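Long-range contacts in ribonuclease-like 3 (PDB 2VQ9), which cleaves RNA as a secreted pancreatic-type ribonuclease, promotes angiogenesis, and kills bacteria, chiefly Gram-negative ones, by a route that does not require its RNase activity: residues I42-C47 and R122-S127; V68-Q73 and V105-L110; G86-T91 and M98-F103; K129-C134 and Y142-I147. One frame throughout, in Å; residues are numbered along the deposited sequence.

Contact 1: residues I42-C47 and R122-S127; sequences ITEQTC and RGKESS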
loop_
_atom_site.group_PDB
_atom_site.type_symbol
_atom_site.label_atom_id
_atom_site.label_comp_id
_atom_site.label_asym_id
_atom_site.label_seq_id
_atom_site.Cartn_x
_atom_site.Cartn_y
_atom_site.Cartn_z
ATOM N N ILE A 42 5.018 -2.809 9.823
ATOM C CA ILE A 42 4.145 -3.951 9.471
ATOM C C ILE A 42 4.894 -5.276 9.645
ATOM O O ILE A 42 6.108 -5.351 9.382
ATOM C CB ILE A 42 3.510 -3.808 8.029
ATOM C CG1 ILE A 42 2.431 -4.888 7.752
ATOM C CG2 ILE A 42 4.562 -3.920 6.939
ATOM C CD1 ILE A 42 1.162 -4.856 8.716
ATOM N N THR A 43 4.199 -6.288 10.164
ATOM C CA THR A 43 4.693 -7.667 10.129
ATOM C C THR A 43 3.570 -8.528 9.560
ATOM O O THR A 43 2.421 -8.079 9.477
ATOM C CB THR A 43 5.100 -8.208 11.545
ATOM O OG1 THR A 43 3.941 -8.348 12.374
ATOM C CG2 THR A 43 6.090 -7.271 12.253
ATOM N N GLU A 44 3.881 -9.773 9.210
ATOM C CA GLU A 44 2.846 -10.741 8.805
ATOM C C GLU A 44 1.751 -10.965 9.849
ATOM O O GLU A 44 0.605 -11.213 9.487
ATOM C CB GLU A 44 3.482 -12.080 8.436
ATOM C CG GLU A 44 4.319 -12.031 7.154
ATOM C CD GLU A 44 4.781 -13.402 6.740
ATOM O OE1 GLU A 44 4.783 -14.314 7.604
ATOM O OE2 GLU A 44 5.120 -13.569 5.570
ATOM N N GLN A 45 2.102 -10.847 11.136
ATOM C CA GLN A 45 1.186 -11.122 12.242
ATOM C C GLN A 45 0.435 -9.880 12.770
ATOM O O GLN A 45 -0.391 -9.980 13.707
ATOM C CB GLN A 45 1.948 -11.814 13.391
ATOM C CG GLN A 45 2.597 -13.158 13.018
ATOM C CD GLN A 45 3.983 -13.026 12.353
ATOM O OE1 GLN A 45 4.560 -11.927 12.257
ATOM N NE2 GLN A 45 4.523 -14.161 11.888
ATOM N N THR A 46 0.698 -8.714 12.182
ATOM C CA THR A 46 0.055 -7.501 12.696
ATOM C C THR A 46 -0.851 -6.745 11.713
ATOM O O THR A 46 -1.164 -5.540 11.901
ATOM C CB THR A 46 1.067 -6.582 13.392
ATOM O OG1 THR A 46 2.189 -6.382 12.534
ATOM C CG2 THR A 46 1.565 -7.274 14.680
ATOM N N CYS A 47 -1.286 -7.439 10.666
ATOM C CA CYS A 47 -2.314 -6.851 9.806
ATOM C C CYS A 47 -3.528 -6.349 10.577
ATOM O O CYS A 47 -4.040 -5.298 10.264
ATOM C CB CYS A 47 -2.808 -7.878 8.766
ATOM S SG CYS A 47 -1.596 -8.284 7.489
ATOM N N ARG A 122 -4.740 -12.693 7.082
ATOM C CA ARG A 122 -3.417 -13.308 7.127
ATOM C C ARG A 122 -2.445 -12.417 6.398
ATOM O O ARG A 122 -2.775 -11.872 5.334
ATOM C CB ARG A 122 -3.405 -14.725 6.549
ATOM C CG ARG A 122 -3.944 -14.911 5.182
ATOM C CD ARG A 122 -3.788 -16.417 4.755
ATOM N NE ARG A 122 -4.125 -17.393 5.810
ATOM C CZ ARG A 122 -5.317 -17.969 6.016
ATOM N NH1 ARG A 122 -6.371 -17.673 5.267
ATOM N NH2 ARG A 122 -5.457 -18.846 7.017
ATOM N N GLY A 123 -1.239 -12.315 6.928
ATOM C CA GLY A 123 -0.202 -11.522 6.270
ATOM C C GLY A 123 0.888 -12.334 5.597
ATOM O O GLY A 123 1.291 -13.420 6.079
ATOM N N LYS A 124 1.369 -11.816 4.478
ATOM C CA LYS A 124 2.424 -12.500 3.741
ATOM C C LYS A 124 3.461 -11.495 3.252
ATOM O O LYS A 124 3.150 -10.571 2.489
ATOM C CB LYS A 124 1.845 -13.268 2.537
ATOM C CG LYS A 124 2.968 -14.038 1.796
ATOM C CD LYS A 124 2.471 -15.326 1.175
ATOM C CE LYS A 124 1.691 -15.084 -0.095
ATOM N NZ LYS A 124 1.475 -16.377 -0.802
ATOM N N GLU A 125 4.704 -11.701 3.673
ATOM C CA GLU A 125 5.812 -10.845 3.272
ATOM C C GLU A 125 6.379 -11.304 1.942
ATOM O O GLU A 125 6.446 -12.507 1.671
ATOM C CB GLU A 125 6.873 -10.944 4.364
ATOM C CG GLU A 125 8.190 -10.270 4.157
ATOM C CD GLU A 125 9.237 -10.945 5.046
ATOM O OE1 GLU A 125 9.721 -12.069 4.713
ATOM O OE2 GLU A 125 9.499 -10.387 6.123
ATOM N N SER A 126 6.769 -10.341 1.102
ATOM C CA SER A 126 7.575 -10.624 -0.093
ATOM C C SER A 126 8.472 -9.419 -0.375
ATOM O O SER A 126 8.245 -8.332 0.161
ATOM C CB SER A 126 6.684 -10.899 -1.307
ATOM O OG SER A 126 5.812 -9.813 -1.528
ATOM N N SER A 127 9.487 -9.620 -1.218
ATOM C CA SER A 127 10.405 -8.533 -1.589
ATOM C C SER A 127 10.156 -8.216 -3.042
ATOM O O SER A 127 10.259 -9.110 -3.913
ATOM C CB SER A 127 11.878 -8.915 -1.362
ATOM O OG SER A 127 12.731 -7.842 -1.778
HETATM O O HOH W 1 -0.918 -13.978 9.191
#
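E44 reaches from the loop 42-47 to the backbone of G123, K124 and E125, and its acidic side chain is the loop's main contribution. CB and CG both rest against the carbonyl oxygen of G123, with E44 CG 3.5 Å from G123 O. A chi1 of -68° sets CG beside the backbone N of E44, and the extended chain beyond it (chi2 -173°) carries the carboxylate obliquely over the strand. CD comes close to E125 N, while E44 OE1 lies 3.9 Å from G123 O. E125 N donates to E44 OE2 at 2.7 Å in a nearly straight bond (169° at the hydrogen); OE2 accepts through its anti lone pair, turned away from OE1. Glutamate suits the place because its methylenes cover peptide groups while its far oxygen satisfies one of them. The E125 side chain crosses it at about a right angle; E44 OE2 and E125 OE1, 4.9 Å apart, probably repel mildly. Lacking a side chain, G123 lets E44 O approach its CA to 3.3 Å, and C47 SG packs 3.7 Å from G123 CA. A water accepts from G123 N and donates to E44 O. The type I turn T43-T46 leads into helix 47-53, whose first residue, C47, is disulfide-bonded to C108 on strand 103-112. That strand pairs with 120-135, and its I106 packs against both E44 and E125.

Contact 2: residues V68-Q73 and V105-L110; sequences VNTFIQ and VITCTL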
loop_
_atom_site.group_PDB
_atom_site.type_symbol
_atom_site.label_atom_id
_atom_site.label_comp_id
_atom_site.label_asym_id
_atom_site.label_seq_id
_atom_site.Cartn_x
_atom_site.Cartn_y
_atom_site.Cartn_z
ATOM N N VAL A 68 -8.180 -7.241 0.330
ATOM C CA VAL A 68 -6.735 -7.380 0.178
ATOM C C VAL A 68 -6.104 -6.012 0.268
ATOM O O VAL A 68 -6.565 -5.047 -0.390
ATOM C CB VAL A 68 -6.343 -8.028 -1.216
ATOM C CG1 VAL A 68 -4.807 -8.272 -1.283
ATOM C CG2 VAL A 68 -7.113 -9.381 -1.431
ATOM N N ASN A 69 -5.041 -5.922 1.063
ATOM C CA ASN A 69 -4.376 -4.637 1.242
ATOM C C ASN A 69 -2.908 -4.798 1.476
ATOM O O ASN A 69 -2.498 -5.571 2.321
ATOM C CB ASN A 69 -4.987 -3.809 2.384
ATOM C CG ASN A 69 -4.487 -2.361 2.355
ATOM O OD1 ASN A 69 -4.755 -1.660 1.380
ATOM N ND2 ASN A 69 -3.723 -1.922 3.397
ATOM N N THR A 70 -2.103 -4.056 0.737
ATOM C CA THR A 70 -0.662 -4.229 0.817
ATOM C C THR A 70 -0.022 -3.041 1.523
ATOM O O THR A 70 -0.289 -1.891 1.158
ATOM C CB THR A 70 -0.062 -4.354 -0.609
ATOM O OG1 THR A 70 -0.666 -5.482 -1.267
ATOM C CG2 THR A 70 1.475 -4.550 -0.562
ATOM N N PHE A 71 0.802 -3.334 2.530
ATOM C CA PHE A 71 1.624 -2.310 3.185
ATOM C C PHE A 71 3.067 -2.390 2.751
ATOM O O PHE A 71 3.687 -3.463 2.786
ATOM C CB PHE A 71 1.583 -2.430 4.708
ATOM C CG PHE A 71 0.246 -2.144 5.301
ATOM C CD1 PHE A 71 -0.203 -0.841 5.431
ATOM C CD2 PHE A 71 -0.581 -3.200 5.726
ATOM C CE1 PHE A 71 -1.463 -0.554 5.981
ATOM C CE2 PHE A 71 -1.853 -2.937 6.298
ATOM C CZ PHE A 71 -2.293 -1.585 6.406
ATOM N N ILE A 72 3.614 -1.242 2.355
ATOM C CA ILE A 72 5.035 -1.181 2.074
ATOM C C ILE A 72 5.741 -0.930 3.406
ATOM O O ILE A 72 5.382 0.005 4.138
ATOM C CB ILE A 72 5.346 -0.052 1.138
ATOM C CG1 ILE A 72 4.530 -0.221 -0.158
ATOM C CG2 ILE A 72 6.861 -0.008 0.869
ATOM C CD1 ILE A 72 4.389 1.101 -0.947
ATOM N N GLN A 73 6.737 -1.758 3.697
ATOM C CA GLN A 73 7.492 -1.679 4.956
ATOM C C GLN A 73 8.612 -0.647 4.799
ATOM O O GLN A 73 9.788 -1.001 4.691
ATOM C CB GLN A 73 8.069 -3.048 5.275
ATOM C CG GLN A 73 8.448 -3.265 6.736
ATOM C CD GLN A 73 9.100 -4.588 6.934
ATOM O OE1 GLN A 73 10.214 -4.835 6.458
ATOM N NE2 GLN A 73 8.424 -5.462 7.636
ATOM N N VAL A 105 7.253 -5.759 1.151
ATOM C CA VAL A 105 5.822 -5.524 1.317
ATOM C C VAL A 105 5.158 -6.658 2.101
ATOM O O VAL A 105 5.585 -7.815 2.017
ATOM C CB VAL A 105 5.093 -5.278 -0.034
ATOM C CG1 VAL A 105 5.756 -4.104 -0.774
ATOM C CG2 VAL A 105 5.057 -6.572 -0.903
ATOM N N ILE A 106 4.107 -6.322 2.846
ATOM C CA ILE A 106 3.278 -7.325 3.506
ATOM C C ILE A 106 1.864 -7.206 2.951
ATOM O O ILE A 106 1.241 -6.143 2.985
ATOM C CB ILE A 106 3.318 -7.188 5.070
ATOM C CG1 ILE A 106 4.751 -7.501 5.572
ATOM C CG2 ILE A 106 2.164 -8.037 5.731
ATOM C CD1 ILE A 106 4.919 -8.749 6.312
ATOM N N THR A 107 1.382 -8.297 2.383
ATOM C CA THR A 107 0.036 -8.339 1.807
ATOM C C THR A 107 -0.899 -8.969 2.848
ATOM O O THR A 107 -0.668 -10.080 3.319
ATOM C CB THR A 107 0.049 -9.125 0.487
ATOM O OG1 THR A 107 0.888 -8.415 -0.447
ATOM C CG2 THR A 107 -1.362 -9.263 -0.086
ATOM N N CYS A 108 -1.925 -8.214 3.223
ATOM C CA CYS A 108 -2.940 -8.613 4.202
ATOM C C CYS A 108 -4.206 -9.040 3.465
ATOM O O CYS A 108 -4.828 -8.251 2.766
ATOM C CB CYS A 108 -3.273 -7.421 5.122
ATOM S SG CYS A 108 -1.876 -6.812 6.092
ATOM N N THR A 109 -4.569 -10.305 3.620
ATOM C CA THR A 109 -5.703 -10.875 2.896
ATOM C C THR A 109 -6.735 -11.309 3.915
ATOM O O THR A 109 -6.407 -12.042 4.849
ATOM C CB THR A 109 -5.246 -12.078 2.066
ATOM O OG1 THR A 109 -4.270 -11.616 1.117
ATOM C CG2 THR A 109 -6.449 -12.658 1.310
ATOM N N LEU A 110 -7.979 -10.874 3.713
ATOM C CA LEU A 110 -9.037 -11.094 4.692
ATOM C C LEU A 110 -9.416 -12.594 4.863
ATOM O O LEU A 110 -9.731 -13.293 3.888
ATOM C CB LEU A 110 -10.274 -10.251 4.277
ATOM C CG LEU A 110 -11.495 -10.201 5.199
ATOM C CD1 LEU A 110 -11.181 -9.378 6.449
ATOM C CD2 LEU A 110 -12.655 -9.559 4.417
HETATM O O HOH W 2 0.382 -7.385 -2.688
#
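N69 and C108 face each other as a hydrogen-bonded antiparallel pair, each backbone N-H meeting the other's carbonyl oxygen. Both bonds, N69 N to C108 O and C108 N to N69 O, measure 2.9 Å. F71 and I106 repeat the pattern: I106 N reaches F71 O in the carbonyl plane, whereas F71 N approaches I106 O tilted 19° from it. Between these pairs, T70 and T107 form a non-hydrogen-bonded pair, and a water sits 2.6 Å from T70 OG1 and 2.5 Å from T107 OG1. Threonine is apt here, its methyl packing while its hydroxyl meets water: a chi1 of -59° puts T70 OG1 beside the backbone N and leaves T70 CG2 anti to it, 3.7 Å from V105 CB. V68 CG1 extends the same face, touching T107 CG2 at 3.8 Å. On the reverse face C108 SG lies at the edge of the F71 ring, 5.0 Å from its centroid, and N69 ND2 stands over one face of that ring near the rim. The buried amide of N69 finds its polar partners outside the pair: OD1 takes a bond from K66 NZ, and ND2 is bonded to Q36 O. T70 O is bonded to H37 ND1 and so can orient the catalytic proton acceptor. A strand carrying substrate-binding V68, N69 and T70 beside this histidine is characteristic of the pancreatic ribonuclease active-site cleft.

Contact 3: residues G86-T91 and M98-F103; sequences GGTRQT and MSNDQF. Unlike the reference sequence in segment 98-103: D101 (reference Asn).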
loop_
_atom_site.group_PDB
_atom_site.type_symbol
_atom_site.label_atom_id
_atom_site.label_comp_id
_atom_site.label_asym_id
_atom_site.label_seq_id
_atom_site.Cartn_x
_atom_site.Cartn_y
_atom_site.Cartn_z
ATOM N N GLY A 86 13.450 7.919 -8.304
ATOM C CA GLY A 86 13.710 6.577 -7.790
ATOM C C GLY A 86 12.895 5.499 -8.470
ATOM O O GLY A 86 12.896 4.350 -8.029
ATOM N N GLY A 87 12.231 5.860 -9.565
ATOM C CA GLY A 87 11.435 4.917 -10.333
ATOM C C GLY A 87 11.519 5.112 -11.836
ATOM O O GLY A 87 12.033 6.134 -12.323
ATOM N N THR A 88 10.965 4.129 -12.547
ATOM C CA THR A 88 10.950 4.036 -14.004
ATOM C C THR A 88 9.496 4.150 -14.488
ATOM O O THR A 88 8.659 3.334 -14.101
ATOM C CB THR A 88 11.498 2.651 -14.450
ATOM O OG1 THR A 88 12.883 2.537 -14.106
ATOM C CG2 THR A 88 11.324 2.443 -15.955
ATOM N N ARG A 89 9.200 5.148 -15.320
ATOM C CA ARG A 89 7.875 5.259 -15.949
ATOM C C ARG A 89 7.612 4.024 -16.841
ATOM O O ARG A 89 8.524 3.543 -17.520
ATOM C CB ARG A 89 7.765 6.562 -16.741
ATOM C CG ARG A 89 6.343 6.962 -17.084
ATOM C CD ARG A 89 6.303 8.112 -18.098
ATOM N NE ARG A 89 6.719 9.400 -17.531
ATOM C CZ ARG A 89 5.895 10.408 -17.239
ATOM N NH1 ARG A 89 4.588 10.298 -17.444
ATOM N NH2 ARG A 89 6.381 11.536 -16.732
ATOM N N GLN A 90 6.372 3.528 -16.850
ATOM C CA GLN A 90 6.106 2.118 -17.247
ATOM C C GLN A 90 6.378 1.513 -18.665
ATOM O O GLN A 90 7.084 0.494 -18.746
ATOM C CB GLN A 90 4.803 1.606 -16.637
ATOM C CG GLN A 90 5.032 1.169 -15.217
ATOM C CD GLN A 90 6.224 0.240 -15.104
ATOM O OE1 GLN A 90 7.386 0.673 -15.140
ATOM N NE2 GLN A 90 5.944 -1.053 -14.982
ATOM N N THR A 91 5.824 2.031 -19.765
ATOM C CA THR A 91 4.764 3.032 -19.885
ATOM C C THR A 91 4.265 2.809 -21.326
ATOM O O THR A 91 4.861 3.378 -22.249
ATOM C CB THR A 91 5.306 4.500 -19.719
ATOM O OG1 THR A 91 4.455 5.425 -20.407
ATOM C CG2 THR A 91 6.734 4.661 -20.297
ATOM N N MET A 98 7.660 2.218 -11.591
ATOM C CA MET A 98 8.186 1.052 -10.896
ATOM C C MET A 98 9.455 1.420 -10.134
ATOM O O MET A 98 10.342 2.063 -10.702
ATOM C CB MET A 98 8.451 -0.089 -11.881
ATOM C CG MET A 98 8.960 -1.362 -11.221
ATOM S SD MET A 98 9.366 -2.678 -12.385
ATOM C CE MET A 98 7.774 -2.924 -13.182
ATOM N N SER A 99 9.556 1.033 -8.851
ATOM C CA SER A 99 10.739 1.372 -8.078
ATOM C C SER A 99 11.993 0.691 -8.667
ATOM O O SER A 99 11.925 -0.426 -9.194
ATOM C CB SER A 99 10.588 1.040 -6.580
ATOM O OG SER A 99 10.549 -0.349 -6.359
ATOM N N ASN A 100 13.118 1.392 -8.590
ATOM C CA ASN A 100 14.427 0.804 -8.915
ATOM C C ASN A 100 14.955 -0.141 -7.816
ATOM O O ASN A 100 15.622 -1.118 -8.140
ATOM C CB ASN A 100 15.481 1.881 -9.192
ATOM C CG ASN A 100 15.044 2.911 -10.217
ATOM O OD1 ASN A 100 15.358 4.093 -10.076
ATOM N ND2 ASN A 100 14.327 2.478 -11.253
ATOM N N ASP A 101 14.685 0.145 -6.532
ATOM C CA ASP A 101 15.103 -0.759 -5.449
ATOM C C ASP A 101 13.955 -1.707 -5.093
ATOM O O ASP A 101 12.787 -1.392 -5.329
ATOM C CB ASP A 101 15.488 -0.012 -4.159
ATOM C CG ASP A 101 16.687 0.918 -4.324
ATOM O OD1 ASP A 101 17.443 0.755 -5.312
ATOM O OD2 ASP A 101 16.878 1.805 -3.436
ATOM N N GLN A 102 14.308 -2.834 -4.480
ATOM C CA GLN A 102 13.337 -3.730 -3.868
ATOM C C GLN A 102 12.857 -3.079 -2.573
ATOM O O GLN A 102 13.649 -2.413 -1.880
ATOM C CB GLN A 102 14.005 -5.045 -3.492
ATOM C CG GLN A 102 14.715 -5.740 -4.649
ATOM C CD GLN A 102 13.737 -6.454 -5.506
ATOM O OE1 GLN A 102 13.746 -6.319 -6.733
ATOM N NE2 GLN A 102 12.853 -7.201 -4.875
ATOM N N PHE A 103 11.567 -3.282 -2.270
ATOM C CA PHE A 103 10.987 -2.952 -0.972
ATOM C C PHE A 103 10.377 -4.247 -0.395
ATOM O O PHE A 103 9.941 -5.137 -1.127
ATOM C CB PHE A 103 9.868 -1.916 -1.124
ATOM C CG PHE A 103 10.341 -0.506 -1.382
ATOM C CD1 PHE A 103 10.370 0.437 -0.345
ATOM C CD2 PHE A 103 10.726 -0.106 -2.669
ATOM C CE1 PHE A 103 10.787 1.781 -0.602
ATOM C CE2 PHE A 103 11.148 1.216 -2.934
ATOM C CZ PHE A 103 11.177 2.159 -1.898
HETATM O O HOH W 3 13.465 2.796 -5.655
#
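The carboxamide of N100 has the G86 carbonyl group over one face, with N100 CG 3.4 Å from G86 O. Its nitrogen end points to the threonine beyond: N100 ND2 donates a weak, bent hydrogen bond to T88 OG1, 3.2 Å away with 126° at the hydrogen. The other end is less favourable, since N100 OD1 and G86 O are both acceptors only 3.2 Å apart. M98 CB stands over one face of the second flat group, the amide of Q90, off its centre; Q90 CD is 3.9 Å from M98 CB. M98 suits this spot because its flexible chain bends at SD (chi3 -60°) and swings the terminal methyl back beside the amide as well. All this decorates a beta hairpin of strands 87-89 and 96-99, in which T88 and M98 form the hydrogen-bonded antiparallel pair: T88 N to M98 O and M98 N to T88 O. Beside it G87 faces S99, and because G87 has no side chain, M98 O comes to 3.1 Å from G87 CA. Past the strand, N100 N donates to G86 O at 3.0 Å, and a water that donates to the same oxygen also accepts from D101 N. S99 OG donates to D101 O at 2.7 Å within its own segment, and is also bonded to I130 N on strand 120-135, the next strand of the sheet.

Contact 4: residues K129-C134 and Y142-I147; sequences KIVVAC and YERGVI. Unlike the reference sequence in segment 142-147: R144 (reference Lys).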
loop_
_atom_site.group_PDB
_atom_site.type_symbol
_atom_site.label_atom_id
_atom_site.label_comp_id
_atom_site.label_asym_id
_atom_site.label_seq_id
_atom_site.Cartn_x
_atom_site.Cartn_y
_atom_site.Cartn_z
ATOM N N LYS A 129 9.847 -5.012 -6.404
ATOM C CA LYS A 129 9.817 -3.628 -6.860
ATOM C C LYS A 129 8.363 -3.168 -6.848
ATOM O O LYS A 129 7.447 -3.889 -7.277
ATOM C CB LYS A 129 10.397 -3.512 -8.252
ATOM C CG LYS A 129 11.701 -4.221 -8.363
ATOM C CD LYS A 129 12.865 -3.336 -8.150
ATOM C CE LYS A 129 13.805 -3.659 -9.294
ATOM N NZ LYS A 129 12.868 -4.017 -10.419
ATOM N N ILE A 130 8.135 -1.974 -6.329
ATOM C CA ILE A 130 6.768 -1.514 -6.177
ATOM C C ILE A 130 6.410 -0.613 -7.351
ATOM O O ILE A 130 7.265 0.131 -7.846
ATOM C CB ILE A 130 6.566 -0.799 -4.815
ATOM C CG1 ILE A 130 7.489 0.412 -4.646
ATOM C CG2 ILE A 130 6.784 -1.793 -3.664
ATOM C CD1 ILE A 130 7.122 1.310 -3.374
ATOM N N VAL A 131 5.152 -0.698 -7.773
ATOM C CA VAL A 131 4.615 0.115 -8.837
ATOM C C VAL A 131 3.564 1.024 -8.224
ATOM O O VAL A 131 2.558 0.561 -7.662
ATOM C CB VAL A 131 4.006 -0.760 -9.975
ATOM C CG1 VAL A 131 3.501 0.125 -11.107
ATOM C CG2 VAL A 131 5.056 -1.779 -10.477
ATOM N N VAL A 132 3.812 2.321 -8.331
ATOM C CA VAL A 132 2.943 3.336 -7.762
ATOM C C VAL A 132 2.496 4.290 -8.878
ATOM O O VAL A 132 3.266 4.544 -9.805
ATOM C CB VAL A 132 3.686 4.078 -6.577
ATOM C CG1 VAL A 132 4.135 3.072 -5.485
ATOM C CG2 VAL A 132 4.845 4.886 -7.076
ATOM N N ALA A 133 1.255 4.774 -8.802
ATOM C CA ALA A 133 0.817 5.923 -9.589
ATOM C C ALA A 133 1.257 7.187 -8.893
ATOM O O ALA A 133 1.052 7.373 -7.676
ATOM C CB ALA A 133 -0.705 5.916 -9.797
ATOM N N CYS A 134 1.868 8.068 -9.672
ATOM C CA CYS A 134 2.401 9.320 -9.180
ATOM C C CYS A 134 1.599 10.440 -9.804
ATOM O O CYS A 134 1.383 10.458 -11.021
ATOM C CB CYS A 134 3.864 9.488 -9.606
ATOM S SG CYS A 134 4.994 8.259 -8.930
ATOM N N TYR A 142 -1.269 2.463 -4.998
ATOM C CA TYR A 142 -0.413 1.279 -5.072
ATOM C C TYR A 142 -1.005 0.376 -6.149
ATOM O O TYR A 142 -2.101 -0.172 -6.003
ATOM C CB TYR A 142 -0.307 0.542 -3.723
ATOM C CG TYR A 142 0.639 -0.650 -3.738
ATOM C CD1 TYR A 142 2.015 -0.475 -3.595
ATOM C CD2 TYR A 142 0.158 -1.952 -3.875
ATOM C CE1 TYR A 142 2.891 -1.561 -3.620
ATOM C CE2 TYR A 142 1.035 -3.054 -3.897
ATOM C CZ TYR A 142 2.400 -2.842 -3.760
ATOM O OH TYR A 142 3.279 -3.892 -3.794
ATOM N N GLU A 143 -0.269 0.242 -7.239
ATOM C CA GLU A 143 -0.786 -0.485 -8.393
ATOM C C GLU A 143 -0.514 -1.961 -8.165
ATOM O O GLU A 143 -1.445 -2.789 -8.163
ATOM C CB GLU A 143 -0.153 0.052 -9.675
ATOM C CG GLU A 143 -0.520 -0.721 -10.968
ATOM C CD GLU A 143 -1.953 -0.509 -11.427
ATOM O OE1 GLU A 143 -2.564 0.517 -11.055
ATOM O OE2 GLU A 143 -2.467 -1.373 -12.189
ATOM N N ARG A 144 0.755 -2.293 -7.939
ATOM C CA ARG A 144 1.150 -3.669 -7.726
ATOM C C ARG A 144 2.600 -3.771 -7.277
ATOM O O ARG A 144 3.338 -2.771 -7.251
ATOM C CB ARG A 144 0.925 -4.504 -9.000
ATOM C CG ARG A 144 1.886 -4.205 -10.126
ATOM C CD ARG A 144 1.526 -5.077 -11.330
ATOM N NE ARG A 144 2.576 -5.029 -12.341
ATOM C CZ ARG A 144 2.720 -4.054 -13.240
ATOM N NH1 ARG A 144 1.863 -3.027 -13.272
ATOM N NH2 ARG A 144 3.721 -4.114 -14.115
ATOM N N GLY A 145 3.007 -4.987 -6.918
ATOM C CA GLY A 145 4.406 -5.256 -6.655
ATOM C C GLY A 145 4.800 -6.392 -7.551
ATOM O O GLY A 145 4.050 -7.371 -7.695
ATOM N N VAL A 146 5.978 -6.267 -8.151
ATOM C CA VAL A 146 6.492 -7.295 -9.064
ATOM C C VAL A 146 7.780 -7.911 -8.550
ATOM O O VAL A 146 8.504 -7.297 -7.749
ATOM C CB VAL A 146 6.706 -6.709 -10.491
ATOM C CG1 VAL A 146 5.423 -6.054 -10.951
ATOM C CG2 VAL A 146 7.880 -5.702 -10.512
ATOM N N ILE A 147 8.061 -9.130 -8.996
ATOM C CA ILE A 147 9.354 -9.750 -8.732
ATOM C C ILE A 147 10.056 -10.032 -10.048
ATOM O O ILE A 147 9.495 -10.704 -10.930
ATOM C CB ILE A 147 9.260 -11.065 -7.871
ATOM C CG1 ILE A 147 8.543 -10.779 -6.543
ATOM C CG2 ILE A 147 10.675 -11.678 -7.645
ATOM C CD1 ILE A 147 8.394 -11.965 -5.612
#
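V131 holds CG1 opposite its backbone N (chi1 -178°), which sets its two methyls against two successive residues, E143 and R144. V131 CG1 lies 3.9 Å from E143 CB. The R144 side chain starts between its own N and carbonyl carbon (chi1 71°) and runs out straight to NE, where the turn at chi4 (-81°) lays one face of the guanidinium over V131 CG2. A branched aliphatic suits a residue that covers two neighbours. The backbone explains the pairing: E143 and R144 both face V131, a classic beta bulge. V131 O takes a bond from E143 N at 2.9 Å and a weak one from R144 N at 3.4 Å, while V131 N donates to R144 O at 2.8 Å. Farther along, K129 and V146 exchange two backbone bonds, the one from K129 N bent. On the other face of the sheet, I130 CG2 meets the edge of the Y142 ring, 3.9 Å from Y142 CE1, and G145, bare of side chain, admits Y142 OH to 3.4 Å from G145 CA. V131 O thus serves two N-H groups, E143 firmly and R144 weakly, letting the strand shift register by one just two residues beyond H141, the catalytic proton donor.

How the contacts relate
All four contacts reach one antiparallel sheet, whose long strand 120-135 serves contact 1 at one end and contact 4 at the other, their centres about 17 Å apart. Contacts 1 and 2, about 6 Å apart at their centres, are also joined through the sheet, where R122 N lies 2.9 Å from T109 O, a probable hydrogen bond. Contacts 3 and 4 are neighbours too, about 8 Å between centres, and S99 N lies 2.7 Å from I130 O, a probable hydrogen bond. Catalysis draws on two arms: contact 2 supplies substrate-binding residues and contact 4 flanks H141. They meet where T70 CG2 packs 3.7 Å from Y142 CE2, and the Y142 ring also meets that of H37.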